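Local atomic coordinates of capsular polysaccharide biosynthesis protein (Burkholderia pseudomallei, PDB entry 4BQN), a protein that binds coenzyme A and probably acts as an acetyltransferase in the biosynthesis of capsular polysaccharide. Residues Leu113-Pro117 with Trp279-Ser283; Ser148-Asp152 with Thr304-Arg308. The protein carries 1 engineered substitution. All blocks are in the same frame, centred on the assembly; numbering follows the deposited sequence.

From the N terminus the chain first forms the parallel sheet with strands 33-35, 6-11, 62-65 and 91-94. It then reaches L113-P117, in the loop between strands 107-108 and 121-122, and next S148-D152, at the end of helix 142-151. Contact 1 closes a loop of 161 intervening residues when W279-S283 returns to the proline-rich loop. Contact 2 closes one of 151 when T304-R308 meets S148-D152. The segments alternate along the chain, so the two closures cross. Together they tie the C-terminal helices 269-281 and 300-310 back to the middle of the chain. Their centres lie about 25 Å apart and they do not touch.

Contact 1. Residues Leu113-Pro117 with Trp279-Ser283; sequences LPPHP and WFERS
This is a surface contact between a proline-rich loop and the C-terminal end of a helix. L113-P117 lies in the loop between strands 107-108 and 121-122. W279-S283 leaves helix 269-281 and heads for helix 285-296. The side chain of P115 is about 11 Å from the bound coenzyme A. The loop is extended from L113 to H116, and P114 and P115 are polyproline II-like (phi/psi -59°/148° and -58°/140°); P117 then turns to psi -22°. The closest CA pairs are L113-S283 at 7.2 Å and H116-W279 at 8.6 Å. The buried surface totals 321 Å².

W279 is the centre. Its chi1 is t (-170°) and chi2 is 88°, which carry the indole toward the loop. H116, also t at chi1, turns its ring edge to the indole face in an edge-to-face pair. The centroids of the H116 ring and the five-membered ring of W279 are 4.4 Å apart, with planes at 51°. H116 ND1 is hydrogen-bonded to E118 N, so this ring nitrogen has its partner within the loop. At the indole edge, P114 O lies 3.1 Å from W279 CZ2. L113 CB packs 4.0 Å from W279 CH2.

L113 also places CD1 3.9 Å from F280 CE1, at the ring edge, and CD2 3.7 Å from S283 CB. F280 itself reaches inward to helices 123-130 and 285-296.

One water donates to P115 O (2.8 Å) and accepts from W279 NE1 (2.9 Å). The segments are thus held by aromatic and apolar packing, and the indole N-H is satisfied through solvent, without a direct polar bond between them.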
loop_
_atom_site.group_PDB
_atom_site.type_symbol
_atom_site.label_atom_id
_atom_site.label_comp_id
_atom_site.label_asym_id
_atom_site.label_seq_id
_atom_site.Cartn_x
_atom_site.Cartn_y
_atom_site.Cartn_z
ATOM N N LEU A 113 12.295 9.506 -11.349
ATOM C CA LEU A 113 12.171 10.913 -10.980
ATOM C C LEU A 113 12.582 11.035 -9.536
ATOM O O LEU A 113 12.603 10.036 -8.815
ATOM C CB LEU A 113 10.719 11.387 -11.146
ATOM C CG LEU A 113 10.145 11.382 -12.567
ATOM C CD1 LEU A 113 8.643 11.570 -12.540
ATOM C CD2 LEU A 113 10.806 12.449 -13.432
ATOM N N PRO A 114 12.924 12.250 -9.097
ATOM C CA PRO A 114 13.351 12.389 -7.704
ATOM C C PRO A 114 12.260 11.917 -6.750
ATOM O O PRO A 114 11.065 12.047 -7.057
ATOM C CB PRO A 114 13.552 13.898 -7.544
ATOM C CG PRO A 114 13.772 14.410 -8.927
ATOM C CD PRO A 114 12.959 13.532 -9.825
ATOM N N PRO A 115 12.655 11.377 -5.593
ATOM C CA PRO A 115 11.646 11.020 -4.602
ATOM C C PRO A 115 10.823 12.250 -4.227
ATOM O O PRO A 115 11.355 13.358 -4.114
ATOM C CB PRO A 115 12.474 10.542 -3.402
ATOM C CG PRO A 115 13.794 10.163 -3.983
ATOM C CD PRO A 115 14.020 11.117 -5.113
ATOM N N HIS A 116 9.527 12.061 -4.062
ATOM C CA HIS A 116 8.661 13.156 -3.661
ATOM C C HIS A 116 8.575 13.144 -2.140
ATOM O O HIS A 116 8.418 12.067 -1.548
ATOM C CB HIS A 116 7.269 12.995 -4.289
ATOM C CG HIS A 116 6.400 14.199 -4.118
ATOM N ND1 HIS A 116 5.827 14.539 -2.911
ATOM C CD2 HIS A 116 6.052 15.170 -4.994
ATOM C CE1 HIS A 116 5.150 15.666 -3.055
ATOM N NE2 HIS A 116 5.272 16.069 -4.310
ATOM N N PRO A 117 8.669 14.327 -1.496
ATOM C CA PRO A 117 8.699 14.327 -0.023
ATOM C C PRO A 117 7.466 13.686 0.612
ATOM O O PRO A 117 7.521 13.236 1.751
ATOM C CB PRO A 117 8.798 15.816 0.350
ATOM C CG PRO A 117 8.635 16.584 -0.915
ATOM C CD PRO A 117 8.907 15.665 -2.065
ATOM N N TRP A 279 5.778 20.490 -9.511
ATOM C CA TRP A 279 6.767 19.471 -9.198
ATOM C C TRP A 279 7.234 18.768 -10.480
ATOM O O TRP A 279 8.438 18.672 -10.727
ATOM C CB TRP A 279 6.199 18.480 -8.178
ATOM C CG TRP A 279 7.236 17.541 -7.638
ATOM C CD1 TRP A 279 8.054 17.758 -6.560
ATOM C CD2 TRP A 279 7.582 16.247 -8.148
ATOM N NE1 TRP A 279 8.891 16.680 -6.372
ATOM C CE2 TRP A 279 8.613 15.734 -7.323
ATOM C CE3 TRP A 279 7.112 15.459 -9.212
ATOM C CZ2 TRP A 279 9.201 14.485 -7.544
ATOM C CZ3 TRP A 279 7.702 14.195 -9.427
ATOM C CH2 TRP A 279 8.738 13.736 -8.600
ATOM N N PHE A 280 6.298 18.311 -11.311
ATOM C CA PHE A 280 6.686 17.647 -12.554
ATOM C C PHE A 280 7.432 18.577 -13.516
ATOM O O PHE A 280 8.331 18.117 -14.230
ATOM C CB PHE A 280 5.482 17.040 -13.259
ATOM C CG PHE A 280 4.965 15.782 -12.611
ATOM C CD1 PHE A 280 5.721 14.607 -12.633
ATOM C CD2 PHE A 280 3.711 15.767 -11.998
ATOM C CE1 PHE A 280 5.237 13.442 -12.050
ATOM C CE2 PHE A 280 3.220 14.604 -11.426
ATOM C CZ PHE A 280 3.983 13.442 -11.453
ATOM N N GLU A 281 7.049 19.860 -13.544
ATOM C CA GLU A 281 7.678 20.803 -14.463
ATOM C C GLU A 281 9.155 21.062 -14.095
ATOM O O GLU A 281 9.922 21.527 -14.930
ATOM C CB GLU A 281 6.821 22.076 -14.599
ATOM C CG GLU A 281 5.543 21.858 -15.430
ATOM C CD GLU A 281 4.424 22.878 -15.178
ATOM O OE1 GLU A 281 4.697 23.941 -14.575
ATOM O OE2 GLU A 281 3.259 22.619 -15.591
ATOM N N ARG A 282 9.557 20.706 -12.870
ATOM C CA ARG A 282 10.965 20.837 -12.456
ATOM C C ARG A 282 11.863 19.727 -13.000
ATOM O O ARG A 282 13.071 19.890 -13.070
ATOM C CB ARG A 282 11.083 20.923 -10.930
ATOM C CG ARG A 282 10.439 22.174 -10.350
ATOM C CD ARG A 282 10.528 22.232 -8.830
ATOM N NE ARG A 282 9.620 23.254 -8.301
ATOM C CZ ARG A 282 8.585 23.018 -7.493
ATOM N NH1 ARG A 282 8.321 21.791 -7.065
ATOM N NH2 ARG A 282 7.825 24.023 -7.090
ATOM N N SER A 283 11.275 18.592 -13.371
ATOM C CA SER A 283 12.045 17.461 -13.881
ATOM C C SER A 283 12.150 17.514 -15.412
ATOM O O SER A 283 11.350 18.182 -16.059
ATOM C CB SER A 283 11.385 16.140 -13.445
ATOM O OG SER A 283 11.684 15.857 -12.090
HETATM O O HOH W 1 11.275 16.006 -4.867
#

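Contact 2. Residues Ser148-Asp152 with Thr304-Arg308; sequences SLRID and TALRR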
loop_
_atom_site.group_PDB
_atom_site.type_symbol
_atom_site.label_atom_id
_atom_site.label_comp_id
_atom_site.label_asym_id
_atom_site.label_seq_id
_atom_site.Cartn_x
_atom_site.Cartn_y
_atom_site.Cartn_z
ATOM N N SER A 148 -14.848 9.941 -16.426
ATOM C CA SER A 148 -14.208 8.863 -17.180
ATOM C C SER A 148 -13.856 7.688 -16.270
ATOM O O SER A 148 -14.142 6.534 -16.582
ATOM C CB SER A 148 -12.942 9.375 -17.865
ATOM O OG SER A 148 -12.376 8.353 -18.670
ATOM N N LEU A 149 -13.235 7.988 -15.131
ATOM C CA LEU A 149 -12.898 6.950 -14.165
ATOM C C LEU A 149 -14.149 6.221 -13.682
ATOM O O LEU A 149 -14.126 5.000 -13.509
ATOM C CB LEU A 149 -12.136 7.555 -12.988
ATOM C CG LEU A 149 -10.797 8.209 -13.329
ATOM C CD1 LEU A 149 -10.212 8.894 -12.095
ATOM C CD2 LEU A 149 -9.817 7.197 -13.904
ATOM N N ARG A 150 -15.242 6.961 -13.480
ATOM C CA ARG A 150 -16.486 6.337 -13.024
ATOM C C ARG A 150 -17.004 5.352 -14.068
ATOM O O ARG A 150 -17.404 4.228 -13.725
ATOM C CB ARG A 150 -17.555 7.376 -12.680
ATOM C CG ARG A 150 -18.900 6.746 -12.367
ATOM C CD ARG A 150 -19.719 7.718 -11.551
ATOM N NE ARG A 150 -20.920 7.092 -11.015
ATOM C CZ ARG A 150 -21.627 7.578 -9.995
ATOM N NH1 ARG A 150 -21.256 8.695 -9.382
ATOM N NH2 ARG A 150 -22.709 6.942 -9.579
ATOM N N ILE A 151 -16.997 5.750 -15.332
ATOM C CA ILE A 151 -17.385 4.840 -16.404
ATOM C C ILE A 151 -16.516 3.576 -16.382
ATOM O O ILE A 151 -17.011 2.466 -16.648
ATOM C CB ILE A 151 -17.324 5.547 -17.777
ATOM C CG1 ILE A 151 -18.464 6.576 -17.868
ATOM C CG2 ILE A 151 -17.385 4.559 -18.936
ATOM C CD1 ILE A 151 -18.290 7.625 -18.949
ATOM N N ASP A 152 -15.248 3.734 -15.999
ATOM C CA ASP A 152 -14.293 2.629 -16.017
ATOM C C ASP A 152 -14.106 1.927 -14.674
ATOM O O ASP A 152 -13.168 1.139 -14.540
ATOM C CB ASP A 152 -12.936 3.136 -16.521
ATOM C CG ASP A 152 -12.967 3.520 -17.987
ATOM O OD1 ASP A 152 -13.903 3.085 -18.702
ATOM O OD2 ASP A 152 -12.058 4.263 -18.432
ATOM N N THR A 304 -7.193 6.788 -21.232
ATOM C CA THR A 304 -8.579 7.049 -21.595
ATOM C C THR A 304 -9.092 8.325 -20.933
ATOM O O THR A 304 -9.732 9.148 -21.598
ATOM C CB THR A 304 -9.474 5.855 -21.238
ATOM O OG1 THR A 304 -9.117 4.758 -22.079
ATOM C CG2 THR A 304 -10.948 6.178 -21.446
ATOM N N ALA A 305 -8.816 8.501 -19.639
ATOM C CA ALA A 305 -9.231 9.715 -18.934
ATOM C C ALA A 305 -8.565 10.959 -19.532
ATOM O O ALA A 305 -9.224 11.983 -19.720
ATOM C CB ALA A 305 -8.930 9.611 -17.448
ATOM N N LEU A 306 -7.270 10.858 -19.849
ATOM C CA LEU A 306 -6.546 11.984 -20.418
ATOM C C LEU A 306 -7.169 12.386 -21.766
ATOM O O LEU A 306 -7.359 13.577 -22.038
ATOM C CB LEU A 306 -5.065 11.640 -20.577
ATOM C CG LEU A 306 -4.052 12.771 -20.726
ATOM C CD1 LEU A 306 -3.965 13.592 -19.445
ATOM C CD2 LEU A 306 -2.700 12.194 -21.117
ATOM N N ARG A 307 -7.488 11.382 -22.592
ATOM C CA ARG A 307 -8.078 11.610 -23.912
ATOM C C ARG A 307 -9.482 12.208 -23.796
ATOM O O ARG A 307 -9.807 13.201 -24.457
ATOM C CB ARG A 307 -8.105 10.305 -24.729
ATOM C CG ARG A 307 -8.919 10.386 -26.012
ATOM C CD ARG A 307 -8.997 9.059 -26.755
ATOM N NE ARG A 307 -9.630 7.991 -25.976
ATOM C CZ ARG A 307 -10.940 7.869 -25.757
ATOM N NH1 ARG A 307 -11.805 8.755 -26.243
ATOM N NH2 ARG A 307 -11.386 6.849 -25.038
ATOM N N ARG A 308 -10.321 11.597 -22.964
ATOM C CA ARG A 308 -11.691 12.069 -22.820
ATOM C C ARG A 308 -11.769 13.500 -22.295
ATOM O O ARG A 308 -12.600 14.280 -22.752
ATOM C CB ARG A 308 -12.499 11.146 -21.921
ATOM C CG ARG A 308 -12.876 9.842 -22.595
ATOM C CD ARG A 308 -13.554 8.928 -21.616
ATOM N NE ARG A 308 -13.992 7.692 -22.242
ATOM C CZ ARG A 308 -14.290 6.582 -21.580
ATOM N NH1 ARG A 308 -14.145 6.520 -20.255
ATOM N NH2 ARG A 308 -14.702 5.518 -22.256
HETATM O O HOH W 2 -10.522 2.555 -19.935
HETATM O O HOH W 3 -14.896 3.052 -21.141
#
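Two helices meet here through a small polar cluster. S148-D152 ends helix 142-151, and T304-R308 belongs to helix 300-310 near the C terminus. The backbones come close at S148 and A305, with CA atoms 5.3 Å apart. Both side chains are small, and S148 OG lies 3.4 Å from A305 CA.

R308 supplies most of the polar contact. Its extended side chain carries the guanidinium across to the other helix. R308 NH1 donates to S148 OG at 3.0 Å, with an N-H...O angle of 153°. The same R308 NH1 forms a salt bridge with D152 OD2, rather long at 3.6 Å. R308 NH2 donates to a water at 2.7 Å, and this water donates to D152 OD1 at 2.6 Å. The carboxylate therefore meets the arginine both directly and through solvent. A second water donates weakly to D152 OD2 (2.7 Å). It is also weakly linked to T304 OG1 (3.4 Å), whose stronger partner is R300 O in its own helix.

D152 is the first residue beyond helix 142-151. D152 N still reaches S148 O at 3.1 Å, and the residue stands at the N-cap position of helix 153-167. Its side chain makes no capping bond there.

Apolar contact is slight: L149 CD2 is 4.4 Å from A305 CB. The contact lies away from the coenzyme A site. Its chemistry implies that close helix approach is combined with charge pairing and water bridging, rather than with a broad apolar interface.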